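Local coordinates for protein OBCA, Oxalate Biosynthetic Component A (Burkholderia glumae, PDB 4NNB) that is an enzyme of TIM-barrel type that holds a magnesium ion and an oxaloacetate ion together in one pocket, at residues Glu348-Asn351 with His352-Asp356; Arg365-Arg368 with Thr369-Val373; Val393-Ser397 with Leu398-Val402. One frame throughout, in Å; residues are numbered along the deposited sequence.

Contact 1: Glu348-Asn351 with His352-Asp356; sequences EVFN and HAIVD. With OAA (oxaloacetate ion), chain C.
Asn351 and Ile354 make the tight centre of the turn that carries the chain from strand 344-349 into helix 352-359. Asn351 occupies the N-cap position, and its OD1 accepts from Ile354 N at 2.8 Å, with the donor lying almost in line with the amide C=O (C=O...N angle 168°). The side chain reaches forward to the first helical turn because CG is tucked between the backbone N and the carbonyl carbon (chi1 55°). By comparison, the bonds from the backbone O of Asn351 to Ile354 N and Val355 N are weak. The other arm of the amide, ND2, is bonded to Ala315 O, which together with the cap fixes the rotation of the group.

Ile354 runs at about a right angle to the asparagine, its CG1 lying 3.3 Å from Asn351 OD1. Its end, extended at chi2 (161°), carries CD1 to the end of the strand, with Ile354 CD1 3.4 Å from Glu348 O and 3.9 Å from Phe350 CB. Alongside, Val349 CG1 meets Val355 CG2 at 3.5 Å; Val349 also packs on strand 373-378, while Val355 rests on helix 416-440.

Packing between the segments is looser at the two ends. His352 is partly exposed and touches the backbone carbonyl carbon of Asn351 with its CB. At the other end Glu348 and Phe350 carry their side chains away from the helix toward the ligand: Phe350 CZ points its ring edge, in plane, at C2 of the oxaloacetate ion from 3.5 Å, and Glu348 CG lies 3.6 Å from ligand O1. A capped helix that starts two residues after a pocket-lining strand is the beta-alpha junction of a TIM barrel, whose ligand site lies at the C-terminal ends of its strands.

Contact 2: Arg365-Arg368 with Thr369-Val373; sequences RLLR and TGKPV
Leu367 and Gly370 are joined by the one backbone bond between these segments that is not weak, Gly370 N to Leu367 O at 3.1 Å (155° at the hydrogen), though the donor stands above the carbonyl plane. It closes a three-residue step after the last turn of helix 363-368, where the regular pattern is failing: Thr369 N gives only weak bonds to Arg365 O and Leu366 O. Gly370 then leaves helical geometry with a positive phi (113°), a conformation suited to glycine, and the chain turns away toward Val373.

A water adds three more polar links. It donates to Leu366 O at 2.5 Å and to Gly370 O at 2.9 Å, and accepts from Thr369 OG1 at 2.6 Å, so a single molecule joins the helix end to both residues that follow it. Thr369 OG1 is brought to this side by chi1 of 47°, which places it between its own N and carbonyl carbon; the CG2 methyl is thereby turned to lie 3.7 Å from Arg365 O.

Apolar contacts close the loop beyond the water. Leu366 and Val373 cross at about a right angle, CD2 of the leucine 4.1 Å from CG1 of the valine, with Phe441 touching both. Nearer the surface, Lys371 lays the end of its aliphatic chain against Leu367, Lys371 CE to Leu367 CD2 3.7 Å. The guanidinium of Arg365 forms a salt bridge with Asp332, on helix 328-341.

The chemistry is that of a helix C-terminus at which Leu367 O is met by a glycine N-H and Leu366 O by an ordered water instead of donors from a further helical turn, so that local groups satisfy these carbonyls while Leu366 and Val373 pack with Phe441 on the apolar side.

Contact 3: Val393-Ser397 with Leu398-Val402; sequences VEDDS and LIARV
Asp395 reaches forward to Arg401 from an Asx turn at the end of strand 393-395. Its OD2 accepts from Arg401 N at 2.8 Å in a nearly straight bond (175° at the hydrogen), met on the syn side but 25° out of the carboxylate plane. A water also bridges to the helix, donating to Asp395 OD2 at 2.7 Å and accepting from Val402 N at 3.0 Å. The aspartate thus grips the first turn of helix 401-413 from five residues before the N-cap residue, Ala400, whose CA lies 3.5 Å from the same OD2 of Asp395. A negative charge here would be expected to suit the amino end of the helix.

The other oxygen holds the carboxylate in place. Asp395 OD1 accepts from Ser397 N at 3.0 Å, the bond that defines the Asx turn, with the donor above the carboxylate plane. It also takes Ser397 OG at 2.6 Å on its syn lone pair. With CG swung away from the backbone N (chi1 -171°), the group can bridge from its own turn to the helix start.

Farther out, the extended side chain of Arg401 leads off to Gln319 and a salt bridge with Glu405. Ser397 OG is bonded to Gln383 N on the adjoining strand, and Gln429 OE1, on helix 416-440, binds Ala400 N.

Along the chain the three contacts come in series. Contact 1 leaves strand 344-349 and contact 2 leads into its parallel neighbour 373-378, so helices 352-359 and 363-368 form the crossover between them; the two centres are about 17 Å apart and the contacts do not touch. Contact 3 begins on 393-395, an edge strand of the small antiparallel sheet that also holds 317-318 and 383-386. Its centre is about 11 Å from that of contact 1, which it meets directly through probable hydrogen bonds from His352 N and Ala353 N to Asp396. Contacts 2 and 3 lie about 28 Å apart by centres. Contact 1 and the small sheet both border the ligand pocket, and contact 2 lies farther off.

Contact 1: Glu348-Asn351 with His352-Asp356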
# COMPACT_ATOMS: atom_id res chain seq x y z
N GLU A 348 -2.00 12.96 10.33
CA GLU A 348 -2.58 12.25 9.20
C GLU A 348 -3.94 12.86 8.94
O GLU A 348 -4.89 12.59 9.68
CB GLU A 348 -2.78 10.76 9.49
CG GLU A 348 -1.57 10.01 9.97
CD GLU A 348 -0.47 9.97 8.94
OE1 GLU A 348 -0.42 9.02 8.12
OE2 GLU A 348 0.37 10.88 8.98
N VAL A 349 -4.04 13.70 7.91
CA VAL A 349 -5.30 14.38 7.62
C VAL A 349 -6.23 13.48 6.79
O VAL A 349 -6.25 13.54 5.55
CB VAL A 349 -5.07 15.73 6.92
CG1 VAL A 349 -6.39 16.48 6.80
CG2 VAL A 349 -4.05 16.57 7.69
N PHE A 350 -6.99 12.64 7.48
CA PHE A 350 -7.90 11.70 6.82
C PHE A 350 -9.21 12.36 6.38
O PHE A 350 -9.85 11.90 5.44
CB PHE A 350 -8.25 10.54 7.76
CG PHE A 350 -7.18 9.47 7.86
CD1 PHE A 350 -6.31 9.44 8.96
CD2 PHE A 350 -7.06 8.50 6.88
CE1 PHE A 350 -5.33 8.44 9.06
CE2 PHE A 350 -6.09 7.50 6.97
CZ PHE A 350 -5.22 7.47 8.05
N ASN A 351 -9.62 13.41 7.08
CA ASN A 351 -10.99 13.92 6.92
C ASN A 351 -11.11 15.37 7.38
O ASN A 351 -10.17 15.92 7.97
CB ASN A 351 -11.98 13.02 7.67
CG ASN A 351 -11.62 12.83 9.15
OD1 ASN A 351 -11.17 13.77 9.81
ND2 ASN A 351 -11.80 11.63 9.66
N HIS A 352 -12.26 15.99 7.13
CA HIS A 352 -12.44 17.39 7.52
C HIS A 352 -12.49 17.57 9.04
O HIS A 352 -12.06 18.61 9.56
CB HIS A 352 -13.67 18.01 6.85
CG HIS A 352 -13.49 18.24 5.38
ND1 HIS A 352 -12.72 19.27 4.88
CD2 HIS A 352 -13.96 17.56 4.30
CE1 HIS A 352 -12.73 19.23 3.56
NE2 HIS A 352 -13.47 18.20 3.18
N ALA A 353 -13.02 16.58 9.74
CA ALA A 353 -13.03 16.63 11.20
C ALA A 353 -11.61 16.85 11.72
O ALA A 353 -11.38 17.65 12.63
CB ALA A 353 -13.62 15.36 11.77
N ILE A 354 -10.64 16.15 11.12
CA ILE A 354 -9.25 16.33 11.53
C ILE A 354 -8.75 17.75 11.27
O ILE A 354 -8.07 18.34 12.12
CB ILE A 354 -8.32 15.24 10.93
CG1 ILE A 354 -8.49 13.95 11.74
CG2 ILE A 354 -6.86 15.70 10.92
CD1 ILE A 354 -8.01 12.68 11.04
N VAL A 355 -9.09 18.31 10.12
CA VAL A 355 -8.73 19.70 9.83
C VAL A 355 -9.32 20.67 10.87
O VAL A 355 -8.61 21.52 11.43
CB VAL A 355 -9.17 20.14 8.42
CG1 VAL A 355 -8.69 21.58 8.14
CG2 VAL A 355 -8.61 19.18 7.35
N ASP A 356 -10.62 20.52 11.14
CA ASP A 356 -11.29 21.34 12.15
C ASP A 356 -10.61 21.23 13.50
O ASP A 356 -10.34 22.23 14.16
CB ASP A 356 -12.74 20.90 12.30
CG ASP A 356 -13.57 21.18 11.07
OD1 ASP A 356 -13.15 21.99 10.23
OD2 ASP A 356 -14.65 20.57 10.96
O1 OAA C . -1.36 6.59 11.18
O2 OAA C . -0.26 5.24 9.74
O4 OAA C . -4.38 3.32 7.13
O5 OAA C . -4.89 3.69 9.34
O3 OAA C . -1.69 3.80 7.94
C1 OAA C . -1.37 5.78 10.15
C2 OAA C . -2.68 5.51 9.46
C3 OAA C . -2.72 4.30 8.55
C4 OAA C . -4.06 3.73 8.33

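Contact 2: Arg365-Arg368 with Thr369-Val373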
# COMPACT_ATOMS: atom_id res chain seq x y z
N ARG A 365 -1.36 22.35 21.30
CA ARG A 365 -0.61 21.12 21.54
C ARG A 365 0.32 20.79 20.37
O ARG A 365 1.45 20.34 20.57
CB ARG A 365 -1.55 19.93 21.83
CG ARG A 365 -2.01 19.82 23.31
CD ARG A 365 -3.11 18.78 23.45
NE ARG A 365 -3.44 18.44 24.85
CZ ARG A 365 -4.31 19.11 25.59
NH1 ARG A 365 -4.95 20.18 25.11
NH2 ARG A 365 -4.55 18.73 26.84
N LEU A 366 -0.17 21.01 19.15
CA LEU A 366 0.64 20.80 17.95
C LEU A 366 1.80 21.78 17.89
O LEU A 366 2.89 21.46 17.42
CB LEU A 366 -0.23 20.90 16.70
CG LEU A 366 -1.05 19.64 16.40
CD1 LEU A 366 -2.17 19.96 15.44
CD2 LEU A 366 -0.16 18.53 15.87
N LEU A 367 1.57 23.00 18.38
CA LEU A 367 2.65 23.98 18.39
C LEU A 367 3.71 23.55 19.39
O LEU A 367 4.90 23.65 19.14
CB LEU A 367 2.14 25.38 18.72
CG LEU A 367 1.28 26.04 17.64
CD1 LEU A 367 0.86 27.43 18.10
CD2 LEU A 367 2.03 26.11 16.32
N ARG A 368 3.25 23.03 20.53
CA ARG A 368 4.13 22.56 21.58
C ARG A 368 5.04 21.40 21.17
O ARG A 368 6.13 21.25 21.72
CB ARG A 368 3.31 22.15 22.80
CG ARG A 368 3.69 22.91 24.05
CD ARG A 368 2.49 23.30 24.86
NE ARG A 368 1.82 22.16 25.49
CZ ARG A 368 0.52 22.14 25.76
NH1 ARG A 368 -0.24 23.18 25.42
NH2 ARG A 368 -0.04 21.09 26.34
N THR A 369 4.60 20.57 20.23
CA THR A 369 5.40 19.41 19.85
C THR A 369 6.46 19.77 18.81
O THR A 369 7.20 18.89 18.35
CB THR A 369 4.55 18.20 19.37
OG1 THR A 369 3.56 18.63 18.43
CG2 THR A 369 3.88 17.51 20.55
N GLY A 370 6.51 21.05 18.42
CA GLY A 370 7.60 21.56 17.58
C GLY A 370 7.25 22.00 16.17
O GLY A 370 6.37 21.42 15.50
N LYS A 371 7.94 23.03 15.70
CA LYS A 371 7.74 23.57 14.37
C LYS A 371 8.88 23.14 13.46
O LYS A 371 10.00 22.93 13.93
CB LYS A 371 7.66 25.10 14.40
CG LYS A 371 6.49 25.67 15.21
CD LYS A 371 6.55 27.22 15.21
CE LYS A 371 5.28 27.85 15.81
NZ LYS A 371 4.44 28.63 14.82
N PRO A 372 8.61 22.98 12.16
CA PRO A 372 7.31 23.06 11.49
C PRO A 372 6.38 21.93 11.91
O PRO A 372 6.83 20.80 12.17
CB PRO A 372 7.66 22.91 10.01
CG PRO A 372 8.97 22.18 10.00
CD PRO A 372 9.70 22.71 11.20
N VAL A 373 5.09 22.24 11.98
CA VAL A 373 4.07 21.22 12.23
C VAL A 373 3.88 20.44 10.93
O VAL A 373 3.82 21.03 9.85
CB VAL A 373 2.76 21.86 12.69
CG1 VAL A 373 1.72 20.78 13.01
CG2 VAL A 373 3.02 22.77 13.91
O HOH W 1 4.16 19.67 16.16

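Contact 3: Val393-Ser397 with Leu398-Val402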
# COMPACT_ATOMS: atom_id res chain seq x y z
N VAL A 393 -24.13 8.35 9.16
CA VAL A 393 -22.87 8.81 8.59
C VAL A 393 -23.09 9.75 7.42
O VAL A 393 -24.10 9.66 6.73
CB VAL A 393 -21.97 7.63 8.15
CG1 VAL A 393 -21.51 6.83 9.37
CG2 VAL A 393 -22.71 6.73 7.15
N GLU A 394 -22.15 10.67 7.23
CA GLU A 394 -22.14 11.53 6.07
C GLU A 394 -20.72 11.59 5.55
O GLU A 394 -19.77 11.30 6.29
CB GLU A 394 -22.60 12.94 6.43
CG GLU A 394 -21.65 13.66 7.36
CD GLU A 394 -22.11 15.06 7.75
OE1 GLU A 394 -21.47 15.67 8.64
OE2 GLU A 394 -23.11 15.54 7.18
N ASP A 395 -20.58 11.97 4.29
CA ASP A 395 -19.27 12.15 3.67
C ASP A 395 -18.43 13.19 4.43
O ASP A 395 -18.93 14.26 4.79
CB ASP A 395 -19.42 12.56 2.21
CG ASP A 395 -18.09 12.55 1.46
OD1 ASP A 395 -17.14 11.91 1.97
OD2 ASP A 395 -18.00 13.16 0.38
N ASP A 396 -17.17 12.86 4.67
CA ASP A 396 -16.25 13.78 5.32
C ASP A 396 -14.88 13.69 4.64
O ASP A 396 -13.87 14.10 5.21
CB ASP A 396 -16.17 13.48 6.83
CG ASP A 396 -15.62 14.65 7.63
OD1 ASP A 396 -15.93 15.81 7.27
OD2 ASP A 396 -14.87 14.43 8.61
N SER A 397 -14.87 13.16 3.42
CA SER A 397 -13.65 13.01 2.63
C SER A 397 -13.03 14.37 2.28
O SER A 397 -13.75 15.35 2.08
CB SER A 397 -13.94 12.25 1.33
OG SER A 397 -14.72 11.08 1.56
N LEU A 398 -11.71 14.43 2.20
CA LEU A 398 -11.04 15.67 1.78
C LEU A 398 -11.48 16.05 0.37
O LEU A 398 -11.83 17.21 0.10
CB LEU A 398 -9.53 15.53 1.82
CG LEU A 398 -8.86 15.24 3.16
CD1 LEU A 398 -7.36 15.37 2.98
CD2 LEU A 398 -9.38 16.19 4.23
N ILE A 399 -11.43 15.08 -0.54
CA ILE A 399 -12.02 15.24 -1.86
C ILE A 399 -13.39 14.60 -1.74
O ILE A 399 -13.50 13.39 -1.58
CB ILE A 399 -11.19 14.51 -2.95
CG1 ILE A 399 -9.75 15.05 -2.98
CG2 ILE A 399 -11.86 14.66 -4.31
CD1 ILE A 399 -8.82 14.31 -3.97
N ALA A 400 -14.43 15.42 -1.79
CA ALA A 400 -15.81 14.93 -1.67
C ALA A 400 -16.01 13.72 -2.56
O ALA A 400 -15.50 13.68 -3.69
CB ALA A 400 -16.79 16.04 -2.02
N ARG A 401 -16.73 12.71 -2.06
CA ARG A 401 -16.86 11.46 -2.80
C ARG A 401 -17.43 11.69 -4.20
O ARG A 401 -16.94 11.10 -5.16
CB ARG A 401 -17.70 10.43 -2.04
CG ARG A 401 -17.95 9.16 -2.87
CD ARG A 401 -18.49 8.00 -2.05
NE ARG A 401 -18.56 6.78 -2.85
CZ ARG A 401 -18.37 5.55 -2.36
NH1 ARG A 401 -18.44 4.49 -3.17
NH2 ARG A 401 -18.09 5.37 -1.07
N VAL A 402 -18.44 12.55 -4.31
CA VAL A 402 -19.03 12.84 -5.62
C VAL A 402 -18.00 13.43 -6.58
O VAL A 402 -17.99 13.09 -7.77
CB VAL A 402 -20.27 13.76 -5.52
CG1 VAL A 402 -21.40 13.04 -4.80
CG2 VAL A 402 -19.94 15.06 -4.81
O HOH W 2 -19.67 13.45 -1.72